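Local coordinates for PhnB-like domain-containing protein (Pseudomonas aeruginosa, PDB 1U69) that is of unknown function but belongs to the PhnB-like proteins of the glyoxalase clan and has been suggested to be a potential drug-resistance protein, at residues V51-F56 and P62-N67; V98-E103 and R111-I116; M145-G148 and T154-K157. One frame throughout, in Å; residues are numbered along the deposited sequence.

Overall arrangement
The three contacts follow one another along the chain without touching. Interaction 1 is the hairpin of 51-58 and 61-67 in the first beta-alpha-beta-beta-beta module; interaction 2 lies in the second module, where the end of helix 87-99 meets the turn ahead of strand 117-122. Their centres are 18 Å apart and their nearest atoms about 7 Å; Tyr13 of the first module touches both Asn67 of interaction 1 and Trp114 of interaction 2. Interaction 3 belongs to the helical C-terminal part, its centre 23 Å from that of interaction 2 and 36 Å from that of interaction 1, on the opposite side of the chain's centre from interaction 1. No ligand site is established at any of them.

Interaction 1 (V51-F56 and P62-N67); sequences VLTVEF and PCLGLN
Asn67 holds one end of this antiparallel pairing with two donors: ND2 gives a hydrogen bond to Val51 O (2.9 Å), and the backbone N gives one to Leu52 O (2.9 Å). The ND2 bond is nearly straight at its hydrogen (172°) and lies in the plane of the Asn67 amide, yet ND2 stands well above the carbonyl plane of Val51. At the other corner of this buried amide OD1 accepts from Ala17 N, so bonds at both ends fix its rotation, and Asn67 O takes the hydroxyl of Tyr43. Further along, Val54 N bonds to Gly65 O and Gly65 N to Val54 O (2.8 Å); Phe56 and Cys63 exchange a second such pair, with Cys63 N 2.8 Å from Phe56 O. Leu52, Thr53 and Glu55 make backbone bonds to strand 31-38, where a classic beta bulge sets both Leu52 and Thr53 opposite His37, whose NE2 also binds Glu55 OE2. Glu55 CG rests on Leu64 CD1 (3.7 Å). Phe56 chi1 of 67° sets CG between its own N and carbonyl carbon and brings the ring against Cys63, whose CB lies over one face, 3.5 Å from the ring centroid, with SG oblique to it. Gly65 N meets the edge of the same ring. On the other face of the sheet, Thr53 CG2 reaches Leu66 CD1 (3.8 Å), and Leu66 packs on Trp109 of the second subunit. The arrangement is a beta hairpin of the third and fourth strands in the beta-alpha-beta-beta-beta module of the glyoxalase fold.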
ATOM      1  N   VAL A  51      -5.082  14.552 -26.709  1.00 10.04           N
ATOM      2  CA  VAL A  51      -4.737  14.007 -25.397  1.00 10.02           C
ATOM      3  C   VAL A  51      -3.339  13.380 -25.474  1.00  9.65           C
ATOM      4  O   VAL A  51      -3.082  12.499 -26.304  1.00  9.19           O
ATOM      5  CB  VAL A  51      -5.765  12.957 -24.920  1.00 10.09           C
ATOM      6  CG1 VAL A  51      -5.290  12.274 -23.618  1.00 10.26           C
ATOM      7  CG2 VAL A  51      -7.148  13.586 -24.729  1.00 10.93           C
ATOM      8  N   LEU A  52      -2.428  13.871 -24.640  1.00  9.75           N
ATOM      9  CA  LEU A  52      -1.064  13.352 -24.600  1.00  9.48           C
ATOM     10  C   LEU A  52      -0.916  12.341 -23.461  1.00  9.59           C
ATOM     11  O   LEU A  52      -0.475  11.208 -23.683  1.00  8.97           O
ATOM     12  CB  LEU A  52      -0.056  14.495 -24.456  1.00 10.17           C
ATOM     13  CG  LEU A  52       1.421  14.127 -24.344  1.00 11.56           C
ATOM     14  CD1 LEU A  52       1.865  13.395 -25.583  1.00 13.90           C
ATOM     15  CD2 LEU A  52       2.268  15.365 -24.118  1.00 12.63           C
ATOM     16  N   THR A  53      -1.263  12.750 -22.244  1.00  9.45           N
ATOM     17  CA  THR A  53      -1.312  11.815 -21.116  1.00 10.17           C
ATOM     18  C   THR A  53      -2.588  11.957 -20.306  1.00 10.10           C
ATOM     19  O   THR A  53      -3.255  12.996 -20.315  1.00  9.98           O
ATOM     20  CB  THR A  53      -0.123  11.973 -20.154  1.00 10.27           C
ATOM     21  OG1 THR A  53      -0.103  13.301 -19.594  1.00 11.85           O
ATOM     22  CG2 THR A  53       1.213  11.778 -20.855  1.00 11.11           C
ATOM     23  N   VAL A  54      -2.879  10.904 -19.555  1.00  9.75           N
ATOM     24  CA  VAL A  54      -4.011  10.879 -18.634  1.00  9.64           C
ATOM     25  C   VAL A  54      -3.513  10.305 -17.310  1.00  9.69           C
ATOM     26  O   VAL A  54      -2.988   9.190 -17.273  1.00 10.14           O
ATOM     27  CB  VAL A  54      -5.143   9.987 -19.160  1.00  9.30           C
ATOM     28  CG1 VAL A  54      -6.298   9.989 -18.180  1.00 10.07           C
ATOM     29  CG2 VAL A  54      -5.605  10.421 -20.572  1.00  9.95           C
ATOM     30  N   GLU A  55      -3.656  11.071 -16.237  1.00  9.56           N
ATOM     31  CA  GLU A  55      -3.358  10.564 -14.900  1.00 10.21           C
ATOM     32  C   GLU A  55      -4.573   9.813 -14.395  1.00  9.80           C
ATOM     33  O   GLU A  55      -5.693  10.286 -14.511  1.00 10.16           O
ATOM     34  CB  GLU A  55      -3.001  11.695 -13.937  1.00 10.16           C
ATOM     35  CG  GLU A  55      -1.769  12.511 -14.301  1.00 13.53           C
ATOM     36  CD  GLU A  55      -1.543  13.648 -13.315  1.00 16.38           C
ATOM     37  OE1 GLU A  55      -1.589  13.398 -12.091  1.00 20.90           O
ATOM     38  OE2 GLU A  55      -1.357  14.786 -13.747  1.00 17.97           O
ATOM     39  N   PHE A  56      -4.356   8.619 -13.852  1.00  9.48           N
ATOM     40  CA  PHE A  56      -5.434   7.852 -13.246  1.00  9.31           C
ATOM     41  C   PHE A  56      -4.902   6.988 -12.123  1.00  9.73           C
ATOM     42  O   PHE A  56      -3.697   6.878 -11.964  1.00 10.21           O
ATOM     43  CB  PHE A  56      -6.209   7.037 -14.296  1.00  9.96           C
ATOM     44  CG  PHE A  56      -5.425   5.903 -14.954  1.00  9.27           C
ATOM     45  CD1 PHE A  56      -5.552   4.593 -14.505  1.00  8.97           C
ATOM     46  CD2 PHE A  56      -4.624   6.142 -16.068  1.00  9.38           C
ATOM     47  CE1 PHE A  56      -4.857   3.554 -15.137  1.00  8.90           C
ATOM     48  CE2 PHE A  56      -3.969   5.099 -16.706  1.00 10.38           C
ATOM     49  CZ  PHE A  56      -4.086   3.819 -16.233  1.00  9.12           C
ATOM     50  N   PRO A  62      -0.835   4.706  -8.628  1.00  7.50           N
ATOM     51  CA  PRO A  62      -0.852   5.887  -9.496  1.00  7.56           C
ATOM     52  C   PRO A  62      -0.339   5.541 -10.893  1.00  7.72           C
ATOM     53  O   PRO A  62       0.734   4.939 -11.010  1.00  7.69           O
ATOM     54  CB  PRO A  62       0.105   6.860  -8.788  1.00  7.46           C
ATOM     55  CG  PRO A  62       1.078   5.964  -8.061  1.00  7.78           C
ATOM     56  CD  PRO A  62       0.273   4.754  -7.655  1.00  7.60           C
ATOM     57  N   CYS A  63      -1.103   5.901 -11.917  1.00  7.51           N
ATOM     58  CA  CYS A  63      -0.788   5.543 -13.291  1.00  8.12           C
ATOM     59  C   CYS A  63      -0.859   6.741 -14.209  1.00  8.14           C
ATOM     60  O   CYS A  63      -1.483   7.752 -13.883  1.00  8.06           O
ATOM     61  CB  CYS A  63      -1.741   4.472 -13.806  1.00  8.16           C
ATOM     62  SG  CYS A  63      -1.764   2.925 -12.896  1.00 10.04           S
ATOM     63  N   LEU A  64      -0.185   6.608 -15.351  1.00  8.45           N
ATOM     64  CA  LEU A  64      -0.220   7.580 -16.434  1.00  9.15           C
ATOM     65  C   LEU A  64      -0.431   6.787 -17.723  1.00  9.21           C
ATOM     66  O   LEU A  64       0.311   5.842 -17.987  1.00  8.92           O
ATOM     67  CB  LEU A  64       1.113   8.340 -16.495  1.00  9.92           C
ATOM     68  CG  LEU A  64       1.193   9.573 -17.401  1.00 11.68           C
ATOM     69  CD1 LEU A  64       0.429  10.731 -16.763  1.00 12.38           C
ATOM     70  CD2 LEU A  64       2.651   9.952 -17.662  1.00 13.84           C
ATOM     71  N   GLY A  65      -1.457   7.151 -18.494  1.00  8.75           N
ATOM     72  CA  GLY A  65      -1.672   6.594 -19.824  1.00  9.16           C
ATOM     73  C   GLY A  65      -1.065   7.554 -20.836  1.00  9.75           C
ATOM     74  O   GLY A  65      -1.407   8.741 -20.845  1.00  9.89           O
ATOM     75  N   LEU A  66      -0.175   7.048 -21.684  1.00  9.72           N
ATOM     76  CA  LEU A  66       0.555   7.872 -22.641  1.00 10.81           C
ATOM     77  C   LEU A  66       0.126   7.521 -24.045  1.00 11.30           C
ATOM     78  O   LEU A  66       0.277   6.381 -24.463  1.00 11.16           O
ATOM     79  CB  LEU A  66       2.056   7.612 -22.491  1.00 11.25           C
ATOM     80  CG  LEU A  66       3.025   8.246 -23.496  1.00 12.81           C
ATOM     81  CD1 LEU A  66       2.961   9.761 -23.517  1.00 13.44           C
ATOM     82  CD2 LEU A  66       4.448   7.811 -23.128  1.00 13.92           C
ATOM     83  N   ASN A  67      -0.396   8.506 -24.775  1.00 11.17           N
ATOM     84  CA  ASN A  67      -0.713   8.321 -26.189  1.00 11.48           C
ATOM     85  C   ASN A  67       0.535   8.467 -27.052  1.00 12.50           C
ATOM     86  O   ASN A  67       0.862   9.548 -27.534  1.00 13.75           O
ATOM     87  CB  ASN A  67      -1.814   9.290 -26.623  1.00 10.83           C
ATOM     88  CG  ASN A  67      -3.179   8.877 -26.096  1.00 11.35           C
ATOM     89  OD1 ASN A  67      -3.444   7.682 -25.939  1.00 10.71           O
ATOM     90  ND2 ASN A  67      -4.046   9.853 -25.815  1.00 10.64           N
TER

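Interaction 2 (V98-E103 and R111-I116)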
ATOM      1  N   VAL A  98     -12.175  -9.262 -20.059  1.00  9.54           N
ATOM      2  CA  VAL A  98     -12.221 -10.163 -21.195  1.00 10.13           C
ATOM      3  C   VAL A  98     -13.326  -9.741 -22.167  1.00  9.99           C
ATOM      4  O   VAL A  98     -13.122  -9.688 -23.384  1.00 10.33           O
ATOM      5  CB  VAL A  98     -12.443 -11.623 -20.716  1.00  9.85           C
ATOM      6  CG1 VAL A  98     -12.751 -12.561 -21.896  1.00  9.96           C
ATOM      7  CG2 VAL A  98     -11.212 -12.112 -19.962  1.00 10.76           C
ATOM      8  N   ASP A  99     -14.476  -9.390 -21.626  1.00 11.03           N
ATOM      9  CA  ASP A  99     -15.605  -9.064 -22.485  1.00 10.94           C
ATOM     10  C   ASP A  99     -15.393  -7.775 -23.267  1.00 11.94           C
ATOM     11  O   ASP A  99     -15.876  -7.669 -24.376  1.00 11.58           O
ATOM     12  CB  ASP A  99     -16.895  -8.919 -21.691  1.00 10.62           C
ATOM     13  CG  ASP A  99     -17.367 -10.221 -21.082  1.00  9.92           C
ATOM     14  OD1 ASP A  99     -16.963 -11.319 -21.544  1.00 12.67           O
ATOM     15  OD2 ASP A  99     -18.161 -10.207 -20.118  1.00 10.12           O
ATOM     16  N   ASN A 100     -14.739  -6.776 -22.687  1.00 12.08           N
ATOM     17  CA  ASN A 100     -14.569  -5.499 -23.391  1.00 12.58           C
ATOM     18  C   ASN A 100     -13.404  -5.533 -24.362  1.00 12.24           C
ATOM     19  O   ASN A 100     -12.420  -4.817 -24.180  1.00 12.35           O
ATOM     20  CB  ASN A 100     -14.406  -4.323 -22.423  1.00 13.32           C
ATOM     21  CG  ASN A 100     -14.147  -2.993 -23.150  1.00 16.02           C
ATOM     22  OD1 ASN A 100     -14.889  -2.599 -24.067  1.00 17.08           O
ATOM     23  ND2 ASN A 100     -13.086  -2.305 -22.748  1.00 17.16           N
ATOM     24  N   GLY A 101     -13.525  -6.353 -25.401  1.00 11.41           N
ATOM     25  CA  GLY A 101     -12.506  -6.459 -26.425  1.00 11.73           C
ATOM     26  C   GLY A 101     -11.211  -7.104 -25.952  1.00 11.37           C
ATOM     27  O   GLY A 101     -10.170  -6.961 -26.591  1.00 11.91           O
ATOM     28  N   GLY A 102     -11.290  -7.834 -24.853  1.00 11.59           N
ATOM     29  CA  GLY A 102     -10.121  -8.464 -24.254  1.00 11.51           C
ATOM     30  C   GLY A 102      -9.986  -9.923 -24.644  1.00 12.44           C
ATOM     31  O   GLY A 102     -10.695 -10.401 -25.539  1.00 12.95           O
ATOM     32  N   GLU A 103      -9.054 -10.623 -23.982  1.00 12.28           N
ATOM     33  CA  GLU A 103      -8.812 -12.053 -24.181  1.00 12.63           C
ATOM     34  C   GLU A 103      -8.644 -12.806 -22.857  1.00 12.39           C
ATOM     35  O   GLU A 103      -8.072 -12.286 -21.884  1.00 11.84           O
ATOM     36  CB  GLU A 103      -7.551 -12.295 -25.021  1.00 13.50           C
ATOM     37  CG  GLU A 103      -7.462 -11.493 -26.304  1.00 17.40           C
ATOM     38  CD  GLU A 103      -8.255 -12.102 -27.430  1.00 21.88           C
ATOM     39  OE1 GLU A 103      -8.729 -13.252 -27.283  1.00 25.69           O
ATOM     40  OE2 GLU A 103      -8.391 -11.433 -28.482  1.00 26.57           O
ATOM     41  N   ARG A 111      -6.225 -10.385 -20.669  1.00 10.12           N
ATOM     42  CA  ARG A 111      -5.708  -9.230 -21.374  1.00 10.98           C
ATOM     43  C   ARG A 111      -6.840  -8.282 -21.703  1.00 11.00           C
ATOM     44  O   ARG A 111      -7.921  -8.716 -22.098  1.00 10.85           O
ATOM     45  CB  ARG A 111      -5.012  -9.679 -22.660  1.00 12.27           C
ATOM     46  CG  ARG A 111      -3.844 -10.580 -22.409  1.00 16.29           C
ATOM     47  CD  ARG A 111      -2.673 -10.357 -23.334  1.00 20.54           C
ATOM     48  NE  ARG A 111      -3.039 -10.698 -24.694  1.00 21.94           N
ATOM     49  CZ  ARG A 111      -2.629 -11.776 -25.353  1.00 22.70           C
ATOM     50  NH1 ARG A 111      -1.788 -12.654 -24.792  1.00 22.32           N
ATOM     51  NH2 ARG A 111      -3.066 -11.970 -26.587  1.00 23.03           N
ATOM     52  N   ASP A 112      -6.597  -6.984 -21.554  1.00  9.76           N
ATOM     53  CA  ASP A 112      -7.627  -6.003 -21.886  1.00  9.90           C
ATOM     54  C   ASP A 112      -7.585  -5.605 -23.367  1.00  9.52           C
ATOM     55  O   ASP A 112      -6.754  -6.075 -24.148  1.00  9.90           O
ATOM     56  CB  ASP A 112      -7.626  -4.793 -20.931  1.00  9.67           C
ATOM     57  CG  ASP A 112      -6.422  -3.876 -21.073  1.00  9.24           C
ATOM     58  OD1 ASP A 112      -5.783  -3.839 -22.149  1.00  9.03           O
ATOM     59  OD2 ASP A 112      -6.104  -3.088 -20.124  1.00 10.03           O
ATOM     60  N   LYS A 113      -8.522  -4.733 -23.727  1.00 10.26           N
ATOM     61  CA  LYS A 113      -8.710  -4.269 -25.092  1.00 10.97           C
ATOM     62  C   LYS A 113      -7.453  -3.668 -25.698  1.00 11.59           C
ATOM     63  O   LYS A 113      -7.279  -3.725 -26.913  1.00 11.35           O
ATOM     64  CB  LYS A 113      -9.824  -3.211 -25.086  1.00 11.30           C
ATOM     65  CG  LYS A 113     -10.131  -2.579 -26.422  1.00 13.37           C
ATOM     66  CD  LYS A 113     -11.430  -1.795 -26.367  1.00 13.61           C
ATOM     67  CE  LYS A 113     -11.787  -1.227 -27.726  1.00 15.13           C
ATOM     68  NZ  LYS A 113     -12.859  -0.218 -27.628  1.00 15.39           N
ATOM     69  N   TRP A 114      -6.586  -3.098 -24.853  1.00 10.86           N
ATOM     70  CA  TRP A 114      -5.394  -2.360 -25.282  1.00 11.30           C
ATOM     71  C   TRP A 114      -4.149  -3.229 -25.153  1.00 11.11           C
ATOM     72  O   TRP A 114      -3.033  -2.777 -25.397  1.00 11.88           O
ATOM     73  CB  TRP A 114      -5.300  -1.041 -24.484  1.00 11.43           C
ATOM     74  CG  TRP A 114      -6.590  -0.296 -24.631  1.00 11.69           C
ATOM     75  CD1 TRP A 114      -6.960   0.486 -25.687  1.00 11.58           C
ATOM     76  CD2 TRP A 114      -7.732  -0.368 -23.772  1.00 10.05           C
ATOM     77  NE1 TRP A 114      -8.250   0.937 -25.518  1.00 12.06           N
ATOM     78  CE2 TRP A 114      -8.746   0.433 -24.347  1.00 10.26           C
ATOM     79  CE3 TRP A 114      -7.997  -1.002 -22.555  1.00 10.54           C
ATOM     80  CZ2 TRP A 114      -9.989   0.600 -23.756  1.00 10.85           C
ATOM     81  CZ3 TRP A 114      -9.227  -0.839 -21.974  1.00 10.09           C
ATOM     82  CH2 TRP A 114     -10.217  -0.048 -22.576  1.00 11.15           C
ATOM     83  N   GLY A 115      -4.366  -4.502 -24.823  1.00 10.76           N
ATOM     84  CA  GLY A 115      -3.315  -5.495 -24.786  1.00 11.12           C
ATOM     85  C   GLY A 115      -2.582  -5.627 -23.474  1.00 10.43           C
ATOM     86  O   GLY A 115      -1.605  -6.381 -23.412  1.00 10.50           O
ATOM     87  N   ILE A 116      -3.040  -4.932 -22.433  1.00  9.56           N
ATOM     88  CA  ILE A 116      -2.358  -4.963 -21.133  1.00  9.45           C
ATOM     89  C   ILE A 116      -2.793  -6.204 -20.376  1.00  8.58           C
ATOM     90  O   ILE A 116      -3.971  -6.560 -20.381  1.00  9.07           O
ATOM     91  CB  ILE A 116      -2.669  -3.681 -20.353  1.00  9.51           C
ATOM     92  CG1 ILE A 116      -1.978  -2.506 -21.057  1.00 11.35           C
ATOM     93  CG2 ILE A 116      -2.247  -3.807 -18.897  1.00 10.42           C
ATOM     94  CD1 ILE A 116      -2.594  -1.203 -20.790  1.00 14.19           C
TER
HETATM   95  O   HOH W   1     -10.816  -4.860 -21.932  1.00 16.79           O
HETATM   96  O   HOH W   2      -8.638  -4.993 -28.800  1.00 27.72           O
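Asp112 OD1 is gripped by two backbone donors, Trp114 N at 2.9 Å and Ile116 N at 3.0 Å, which arrive from opposite faces of the carboxylate plane. The first bond makes an Asx turn; with the type I turn from Asp112 to Gly115 it shapes the loop that faces Gly102. OD2 of the same carboxylate is bound by Tyr24 OH and Trp118 NE1, so both oxygens of this buried group have partners. Across the contact, Glu103 N bonds to Arg111 O (2.9 Å) and Arg111 N returns a bond to Glu103 O (2.9 Å), one antiparallel hydrogen-bonded pair. Past this pair a water bridges the segments, accepting from Lys113 N and donating to Asn100 O (2.8 Å). Lys113 CA also points its hydrogen at Gly101 O. With CG anti to its backbone N (chi1 178°), the lysine runs on extended to a salt bridge with Glu19, and its CB sits over the centre of the Trp114 ring, 3.6 Å above the plane. Asn100 ND2 comes obliquely to Trp114 CH2 (3.7 Å), the amide and ring planes 59° apart. In the second beta-alpha-beta-beta-beta module, the turn leaving helix 87-99 is thus joined to the turn before strand 117-122, beside the start of an antiparallel ladder.

Interaction 3 (M145-G148 and T154-K157); sequences MTMG and TIEK
Thr154 receives the end of Met147, a selenomethionine, with its aliphatic side: the Met147 methyl CE lies 3.4 Å from Thr154 CG2 and also 3.4 Å from Thr154 CB. Both are tighter than ordinary carbon contact, so the methyl is pressed firmly against the helix. The two side chains run alongside each other, pointing opposite ways. Thr154 CG2 is turned away from its own N and so presents the methyl to Met147, while OG1 is hydrogen-bonded to Asp151 OD2, outside the contact. The reach of Met147 comes from its shape: chi1 near -61° starts the chain, and chi2 and chi3 of 172° and -178° then leave it fully extended, spanning the gap between backbones whose nearest CA atoms, those of Met147 and Thr154, are 9.7 Å apart. Ile155, next along the helix, crosses the same chain obliquely. Its CD1 touches Met147 CE at 3.5 Å and Met147 SE at 3.7 Å, and CG1 lies 4.0 Å from SE, so the selenium and methyl both rest on this one branch. The contact belongs to the helical C-terminal part that follows the two beta-alpha-beta-beta-beta modules: the loop after helix 134-144 leans one long side chain on helix 152-159. Ile155 is buried, being covered as well by Leu125 of helix 123-129 and by Ala143 and Met144 of helix 134-144. On the loop side, backbone bonds of Met147 with Cys107 and of Gly148 with Gly108 tie the segment to the second module. One turn on from Thr154, Lys157 folds its chain back so that NZ makes a weak hydrogen bond, 3.4 Å long, to Thr154 OG1.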
HETATM    1  N   MSE A 145      -3.089 -24.717 -12.761  1.00 14.04           N
HETATM    2  CA  MSE A 145      -2.643 -24.978 -14.139  1.00 14.10           C
HETATM    3  C   MSE A 145      -3.770 -25.451 -15.075  1.00 14.16           C
HETATM    4  O   MSE A 145      -3.637 -25.352 -16.295  1.00 13.53           O
HETATM    5  CB  MSE A 145      -1.500 -26.008 -14.151  1.00 14.91           C
HETATM    6  CG  MSE A 145      -0.152 -25.471 -13.684  1.00 16.30           C
HETATM    7 SE   MSE A 145       0.509 -24.003 -14.721  1.00 24.74          SE
HETATM    8  CE  MSE A 145       0.792 -24.903 -16.447  1.00 22.86           C
ATOM      9  N   THR A 146      -4.864 -25.957 -14.508  1.00 14.17           N
ATOM     10  CA  THR A 146      -6.025 -26.439 -15.285  1.00 14.85           C
ATOM     11  C   THR A 146      -7.110 -25.377 -15.524  1.00 14.56           C
ATOM     12  O   THR A 146      -8.171 -25.683 -16.090  1.00 14.65           O
ATOM     13  CB  THR A 146      -6.692 -27.671 -14.590  1.00 15.24           C
ATOM     14  OG1 THR A 146      -7.344 -27.264 -13.382  1.00 16.34           O
ATOM     15  CG2 THR A 146      -5.670 -28.667 -14.134  1.00 15.44           C
HETATM   16  N   MSE A 147      -6.847 -24.134 -15.115  1.00 14.40           N
HETATM   17  CA  MSE A 147      -7.855 -23.071 -15.121  1.00 13.64           C
HETATM   18  C   MSE A 147      -7.496 -21.890 -16.010  1.00 13.38           C
HETATM   19  O   MSE A 147      -6.325 -21.612 -16.214  1.00 12.43           O
HETATM   20  CB  MSE A 147      -8.015 -22.530 -13.697  1.00 13.94           C
HETATM   21  CG  MSE A 147      -8.473 -23.578 -12.706  1.00 15.49           C
HETATM   22 SE   MSE A 147      -8.408 -22.902 -10.898  1.00 19.81          SE
HETATM   23  CE  MSE A 147      -8.986 -24.530  -9.971  1.00 18.99           C
ATOM     24  N   GLY A 148      -8.512 -21.203 -16.531  1.00 13.63           N
ATOM     25  CA  GLY A 148      -8.356 -19.832 -17.003  1.00 13.55           C
ATOM     26  C   GLY A 148      -8.754 -18.901 -15.870  1.00 13.89           C
ATOM     27  O   GLY A 148      -7.939 -18.540 -15.020  1.00 13.28           O
ATOM     28  N   THR A 154     -12.306 -25.049  -6.083  1.00 20.25           N
ATOM     29  CA  THR A 154     -11.476 -26.130  -6.602  1.00 20.05           C
ATOM     30  C   THR A 154     -10.059 -26.017  -6.057  1.00 20.10           C
ATOM     31  O   THR A 154      -9.424 -27.020  -5.736  1.00 19.81           O
ATOM     32  CB  THR A 154     -11.452 -26.090  -8.141  1.00 20.29           C
ATOM     33  OG1 THR A 154     -12.766 -26.338  -8.665  1.00 21.42           O
ATOM     34  CG2 THR A 154     -10.595 -27.213  -8.708  1.00 20.01           C
ATOM     35  N   ILE A 155      -9.556 -24.788  -5.971  1.00 18.94           N
ATOM     36  CA  ILE A 155      -8.245 -24.550  -5.390  1.00 19.15           C
ATOM     37  C   ILE A 155      -8.213 -25.036  -3.940  1.00 19.66           C
ATOM     38  O   ILE A 155      -7.253 -25.680  -3.514  1.00 19.54           O
ATOM     39  CB  ILE A 155      -7.864 -23.046  -5.483  1.00 18.95           C
ATOM     40  CG1 ILE A 155      -7.655 -22.637  -6.950  1.00 17.75           C
ATOM     41  CG2 ILE A 155      -6.610 -22.751  -4.658  1.00 18.01           C
ATOM     42  CD1 ILE A 155      -6.556 -23.418  -7.684  1.00 17.92           C
ATOM     43  N   GLU A 156      -9.277 -24.751  -3.201  1.00 20.31           N
ATOM     44  CA  GLU A 156      -9.341 -25.092  -1.788  1.00 21.28           C
ATOM     45  C   GLU A 156      -9.357 -26.608  -1.588  1.00 21.81           C
ATOM     46  O   GLU A 156      -8.752 -27.113  -0.650  1.00 21.60           O
ATOM     47  CB  GLU A 156     -10.574 -24.447  -1.148  1.00 21.47           C
ATOM     48  CG  GLU A 156     -10.442 -22.933  -1.009  1.00 23.08           C
ATOM     49  CD  GLU A 156     -11.705 -22.252  -0.509  1.00 24.98           C
ATOM     50  OE1 GLU A 156     -12.816 -22.588  -0.977  1.00 26.59           O
ATOM     51  OE2 GLU A 156     -11.583 -21.366   0.360  1.00 26.86           O
ATOM     52  N   LYS A 157     -10.018 -27.319  -2.500  1.00 22.70           N
ATOM     53  CA  LYS A 157     -10.136 -28.779  -2.440  1.00 23.28           C
ATOM     54  C   LYS A 157      -8.782 -29.425  -2.740  1.00 23.44           C
ATOM     55  O   LYS A 157      -8.372 -30.375  -2.078  1.00 23.08           O
ATOM     56  CB  LYS A 157     -11.182 -29.274  -3.448  1.00 23.91           C
ATOM     57  CG  LYS A 157     -12.610 -28.770  -3.204  1.00 25.46           C
ATOM     58  CD  LYS A 157     -13.635 -29.434  -4.163  1.00 28.21           C
ATOM     59  CE  LYS A 157     -14.361 -28.431  -5.097  1.00 29.07           C
ATOM     60  NZ  LYS A 157     -14.096 -28.687  -6.556  1.00 28.66           N
TER